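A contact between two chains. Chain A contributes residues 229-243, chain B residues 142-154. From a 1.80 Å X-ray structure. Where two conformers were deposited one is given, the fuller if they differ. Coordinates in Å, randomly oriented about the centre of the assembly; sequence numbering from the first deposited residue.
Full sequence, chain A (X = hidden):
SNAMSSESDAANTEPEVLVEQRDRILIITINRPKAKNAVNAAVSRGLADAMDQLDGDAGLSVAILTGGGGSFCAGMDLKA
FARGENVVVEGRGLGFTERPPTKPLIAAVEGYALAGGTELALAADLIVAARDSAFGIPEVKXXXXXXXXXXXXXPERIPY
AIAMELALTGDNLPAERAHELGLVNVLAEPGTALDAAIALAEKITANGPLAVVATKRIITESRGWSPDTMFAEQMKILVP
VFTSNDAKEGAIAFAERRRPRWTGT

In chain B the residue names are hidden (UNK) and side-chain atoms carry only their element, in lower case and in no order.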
# COMPACT_ATOMS: atom_id res chain seq x y z
N THR A 229 6.17 16.04 10.17
CA THR A 229 7.62 16.22 10.24
C THR A 229 8.36 15.77 8.98
O THR A 229 9.55 16.04 8.84
CB THR A 229 8.24 15.46 11.44
OG1 THR A 229 8.09 14.04 11.26
CG2 THR A 229 7.57 15.88 12.75
N MSE A 230 7.66 15.09 8.07
CA MSE A 230 8.34 14.41 6.96
C MSE A 230 9.15 15.35 6.07
O MSE A 230 10.26 15.01 5.65
CB MSE A 230 7.34 13.59 6.13
CG MSE A 230 6.14 14.33 5.54
SE MSE A 230 4.95 13.09 4.55
CE MSE A 230 4.04 14.39 3.41
N PHE A 231 8.64 16.54 5.78
CA PHE A 231 9.38 17.46 4.92
C PHE A 231 10.64 18.02 5.60
O PHE A 231 11.67 18.17 4.95
CB PHE A 231 8.47 18.60 4.44
CG PHE A 231 7.72 18.28 3.18
CD1 PHE A 231 8.35 18.35 1.94
CD2 PHE A 231 6.38 17.89 3.23
CE1 PHE A 231 7.66 18.05 0.77
CE2 PHE A 231 5.69 17.59 2.06
CZ PHE A 231 6.33 17.66 0.83
N ALA A 232 10.55 18.30 6.90
CA ALA A 232 11.72 18.80 7.64
C ALA A 232 12.79 17.70 7.79
O ALA A 232 13.98 17.97 7.66
CB ALA A 232 11.30 19.34 9.00
N GLU A 233 12.35 16.48 8.07
CA GLU A 233 13.26 15.34 8.13
C GLU A 233 13.93 15.09 6.78
O GLU A 233 15.12 14.80 6.71
CB GLU A 233 12.51 14.08 8.58
CG GLU A 233 11.94 14.15 9.99
CD GLU A 233 12.99 13.99 11.08
OE1 GLU A 233 14.20 14.09 10.77
OE2 GLU A 233 12.61 13.75 12.24
N GLN A 234 13.15 15.22 5.72
CA GLN A 234 13.65 15.04 4.36
C GLN A 234 14.72 16.08 4.00
O GLN A 234 15.73 15.75 3.37
CB GLN A 234 12.50 15.10 3.35
CG GLN A 234 12.95 14.96 1.92
CD GLN A 234 11.80 15.05 0.94
OE1 GLN A 234 11.43 14.06 0.31
NE2 GLN A 234 11.22 16.24 0.80
N MSE A 235 14.47 17.32 4.40
CA MSE A 235 15.36 18.44 4.10
C MSE A 235 16.80 18.19 4.55
O MSE A 235 17.75 18.56 3.85
CB MSE A 235 14.83 19.72 4.75
CG MSE A 235 15.61 20.98 4.41
SE MSE A 235 15.71 21.31 2.49
CE MSE A 235 13.90 21.97 2.20
N LYS A 236 16.96 17.57 5.71
CA LYS A 236 18.28 17.28 6.26
C LYS A 236 19.07 16.36 5.34
O LYS A 236 20.30 16.44 5.26
CB LYS A 236 18.16 16.64 7.64
CG LYS A 236 17.36 17.45 8.65
CD LYS A 236 17.03 16.59 9.87
CE LYS A 236 16.32 17.39 10.94
NZ LYS A 236 15.68 16.50 11.96
N ILE A 237 18.36 15.47 4.66
CA ILE A 237 19.00 14.55 3.73
C ILE A 237 19.21 15.25 2.38
O ILE A 237 20.20 14.98 1.68
CB ILE A 237 18.15 13.28 3.56
CG1 ILE A 237 18.01 12.56 4.91
CG2 ILE A 237 18.76 12.34 2.53
CD1 ILE A 237 17.00 11.44 4.91
N LEU A 238 18.32 16.17 2.03
CA LEU A 238 18.38 16.87 0.74
C LEU A 238 19.58 17.80 0.60
O LEU A 238 20.21 17.85 -0.46
CB LEU A 238 17.11 17.68 0.50
CG LEU A 238 15.80 16.94 0.22
CD1 LEU A 238 14.69 17.94 -0.04
CD2 LEU A 238 15.97 16.01 -0.96
N VAL A 239 19.88 18.55 1.65
CA VAL A 239 20.86 19.64 1.54
C VAL A 239 22.25 19.17 1.09
O VAL A 239 22.81 19.76 0.16
CB VAL A 239 20.97 20.41 2.88
CG1 VAL A 239 22.14 21.39 2.84
CG2 VAL A 239 19.68 21.15 3.16
N PRO A 240 22.80 18.10 1.70
CA PRO A 240 24.13 17.67 1.23
C PRO A 240 24.15 17.24 -0.23
O PRO A 240 25.20 17.34 -0.88
CB PRO A 240 24.46 16.48 2.14
CG PRO A 240 23.66 16.73 3.37
CD PRO A 240 22.38 17.31 2.87
N VAL A 241 23.02 16.76 -0.75
CA VAL A 241 22.95 16.38 -2.16
C VAL A 241 22.97 17.62 -3.05
O VAL A 241 23.74 17.70 -4.01
CB VAL A 241 21.69 15.55 -2.45
CG1 VAL A 241 21.59 15.24 -3.94
CG2 VAL A 241 21.72 14.25 -1.64
N PHE A 242 22.13 18.60 -2.71
CA PHE A 242 22.00 19.79 -3.54
C PHE A 242 23.26 20.66 -3.57
O PHE A 242 23.45 21.43 -4.51
CB PHE A 242 20.81 20.62 -3.06
CG PHE A 242 19.51 20.21 -3.70
CD1 PHE A 242 18.92 19.01 -3.37
CD2 PHE A 242 18.90 21.02 -4.64
CE1 PHE A 242 17.73 18.62 -3.96
CE2 PHE A 242 17.71 20.64 -5.23
CZ PHE A 242 17.12 19.44 -4.89
N THR A 243 24.12 20.52 -2.57
CA THR A 243 25.36 21.30 -2.52
C THR A 243 26.57 20.48 -2.93
O THR A 243 27.70 20.94 -2.83
CB THR A 243 25.60 21.88 -1.12
OG1 THR A 243 25.69 20.81 -0.18
CG2 THR A 243 24.47 22.82 -0.72
N UNK B 142 20.06 13.95 -12.81
CA UNK B 142 20.79 15.20 -12.71
C UNK B 142 21.46 15.35 -11.35
O UNK B 142 21.82 16.46 -10.94
n UNK B 142 19.27 20.68 -15.70
n UNK B 142 18.45 18.59 -15.20
c UNK B 142 19.87 16.40 -12.95
c UNK B 142 18.09 17.50 -14.31
c UNK B 142 19.15 16.41 -14.28
c UNK B 142 18.96 19.75 -14.80
n UNK B 142 19.17 19.98 -13.51
N UNK B 143 21.61 14.24 -10.64
CA UNK B 143 22.30 14.23 -9.37
C UNK B 143 21.51 14.97 -8.30
O UNK B 143 22.08 15.44 -7.32
N UNK B 144 20.20 15.07 -8.51
CA UNK B 144 19.31 15.70 -7.54
C UNK B 144 18.28 14.71 -7.01
O UNK B 144 18.27 13.54 -7.39
c UNK B 144 18.59 16.90 -8.17
c UNK B 144 20.38 18.51 -7.39
c UNK B 144 19.53 18.05 -8.58
c UNK B 144 18.73 19.21 -9.16
N UNK B 145 17.42 15.18 -6.12
CA UNK B 145 16.45 14.33 -5.45
C UNK B 145 15.07 14.97 -5.56
O UNK B 145 14.96 16.19 -5.49
c UNK B 145 15.78 13.33 -3.23
c UNK B 145 16.84 14.11 -3.97
c UNK B 145 18.20 13.40 -3.88
N UNK B 146 14.03 14.17 -5.77
CA UNK B 146 12.66 14.68 -5.86
C UNK B 146 12.15 15.07 -4.48
O UNK B 146 11.44 14.30 -3.82
c UNK B 146 11.74 13.64 -6.49
N UNK B 147 12.48 16.29 -4.05
CA UNK B 147 12.15 16.76 -2.71
C UNK B 147 10.83 17.49 -2.54
O UNK B 147 10.56 18.07 -1.47
N UNK B 148 9.99 17.48 -3.56
CA UNK B 148 8.72 18.20 -3.49
C UNK B 148 7.58 17.27 -3.10
O UNK B 148 6.42 17.54 -3.42
N UNK B 149 7.91 16.18 -2.43
CA UNK B 149 6.89 15.24 -1.97
C UNK B 149 6.83 13.97 -2.78
O UNK B 149 6.13 13.02 -2.41
N UNK B 150 7.56 13.93 -3.90
CA UNK B 150 7.60 12.75 -4.74
C UNK B 150 8.00 11.50 -3.98
O UNK B 150 7.34 10.47 -4.06
N UNK B 151 9.08 11.60 -3.21
CA UNK B 151 9.58 10.45 -2.48
C UNK B 151 8.71 10.13 -1.27
O UNK B 151 8.68 9.00 -0.80
c UNK B 151 13.41 10.90 -2.56
c UNK B 151 11.84 9.91 -4.27
c UNK B 151 12.02 10.94 -3.15
c UNK B 151 11.01 10.68 -2.03
N UNK B 152 8.01 11.14 -0.76
CA UNK B 152 7.17 10.96 0.42
C UNK B 152 5.79 10.41 0.07
O UNK B 152 5.15 9.76 0.90
c UNK B 152 9.09 12.03 2.58
c UNK B 152 8.31 12.95 1.64
c UNK B 152 7.02 12.29 1.17
c UNK B 152 8.02 14.30 2.30
N UNK B 153 5.34 10.66 -1.15
CA UNK B 153 3.98 10.28 -1.52
C UNK B 153 3.89 9.12 -2.51
O UNK B 153 2.98 8.29 -2.40
n UNK B 153 2.06 14.77 -0.50
c UNK B 153 2.39 16.05 -0.46
c UNK B 153 2.96 12.55 -1.01
n UNK B 153 3.07 16.60 -1.46
n UNK B 153 2.04 16.80 0.58
c UNK B 153 2.39 13.85 -1.59
c UNK B 153 3.24 11.50 -2.08
N UNK B 154 4.80 9.05 -3.48
CA UNK B 154 4.73 7.98 -4.47
C UNK B 154 4.70 6.57 -3.85
O UNK B 154 3.89 5.75 -4.27
c UNK B 154 4.40 7.51 -7.45
c UNK B 154 5.70 7.20 -6.72
c UNK B 154 6.90 7.37 -7.66
c UNK B 154 5.87 8.08 -5.48
O HOH W 1 9.87 14.21 -1.78

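Position 142 carries three carbons, a nitrogen, then a carbon bearing two more nitrogens: a guanidinium, so Arg B142, out of reach of this stretch of chain A. Position 143 has no side-chain atoms, and its phi of 69° favours glycine; Gly B143 offers backbone, its O lying 3.4 Å from Val A241 CG1.

Position 144 has four carbons, forked at the second, as in leucine. Leu B144 sets its CD2 over one face of the Phe A242 ring, 4.0 Å from the ring centroid, a CH-pi contact. Position 145 has one carbon carrying two more, the fork of valine, and points toward the helix. Val B145 packs CG1 at 3.5 Å from Leu A238 CD2 and CG2 at 3.9 Å from Val A241 CG1; its backbone N, buried here, finds no partner. At 146 a single carbon points away from chain A: Ala B146.

Position 147 is bare. An ideal CB would sit 2.6 Å from Leu A238 CD1, a clash, so the close approach suits glycine. Gly B147 O lies 3.0 Å from Gln A234 NE2. Position 148, also bare, would aim a CB away from chain A; Gly B148 meets the edge of the Phe A231 ring with its backbone. Position 149 has no side chain either, and at phi 105° a CB would jam against the preceding carbonyl while standing 3.4 Å from Phe A231 CZ. Gly B149 is the N-cap residue of the helix that follows. Position 150, bare again, is Gly B150; a CB there would be crowded by Ala B146 CB, 3.3 Å away.

Position 151 has four carbons forked at the second: Leu B151, whose CB is 4.1 Å from Gln A234 OE1. Position 152 repeats that fork but points toward chain A. Leu B152 puts CD1 3.7 Å from Met A230 CG and almost squarely over the Phe A231 ring, 3.8 Å from its centroid. Position 153 carries three carbons, a nitrogen, then a carbon bearing two more nitrogens, a guanidinium; Arg B153 brings NH2 to 4.0 Å from Phe A231 CE2. Position 154, four carbons with the same fork, is Leu B154, out of reach of this stretch of chain A.

The contact works by lodging one helix against a glycine-rich loop and the helix start after it. Leu B144 and Leu B152 each lay a CD methyl over one face of a phenylalanine ring, Phe A242 and Phe A231, near opposite ends of the chain A helix, with Val B145 packed between. At the centre, a water donates to Gln A234 OE1 and Ala B146 O, each at 2.6 Å from its oxygen, and accepts from Gly B149 N and Leu B151 N, tying the glutamine to the turn.

Chain B 142-154: RGLVAGGGGLLRL
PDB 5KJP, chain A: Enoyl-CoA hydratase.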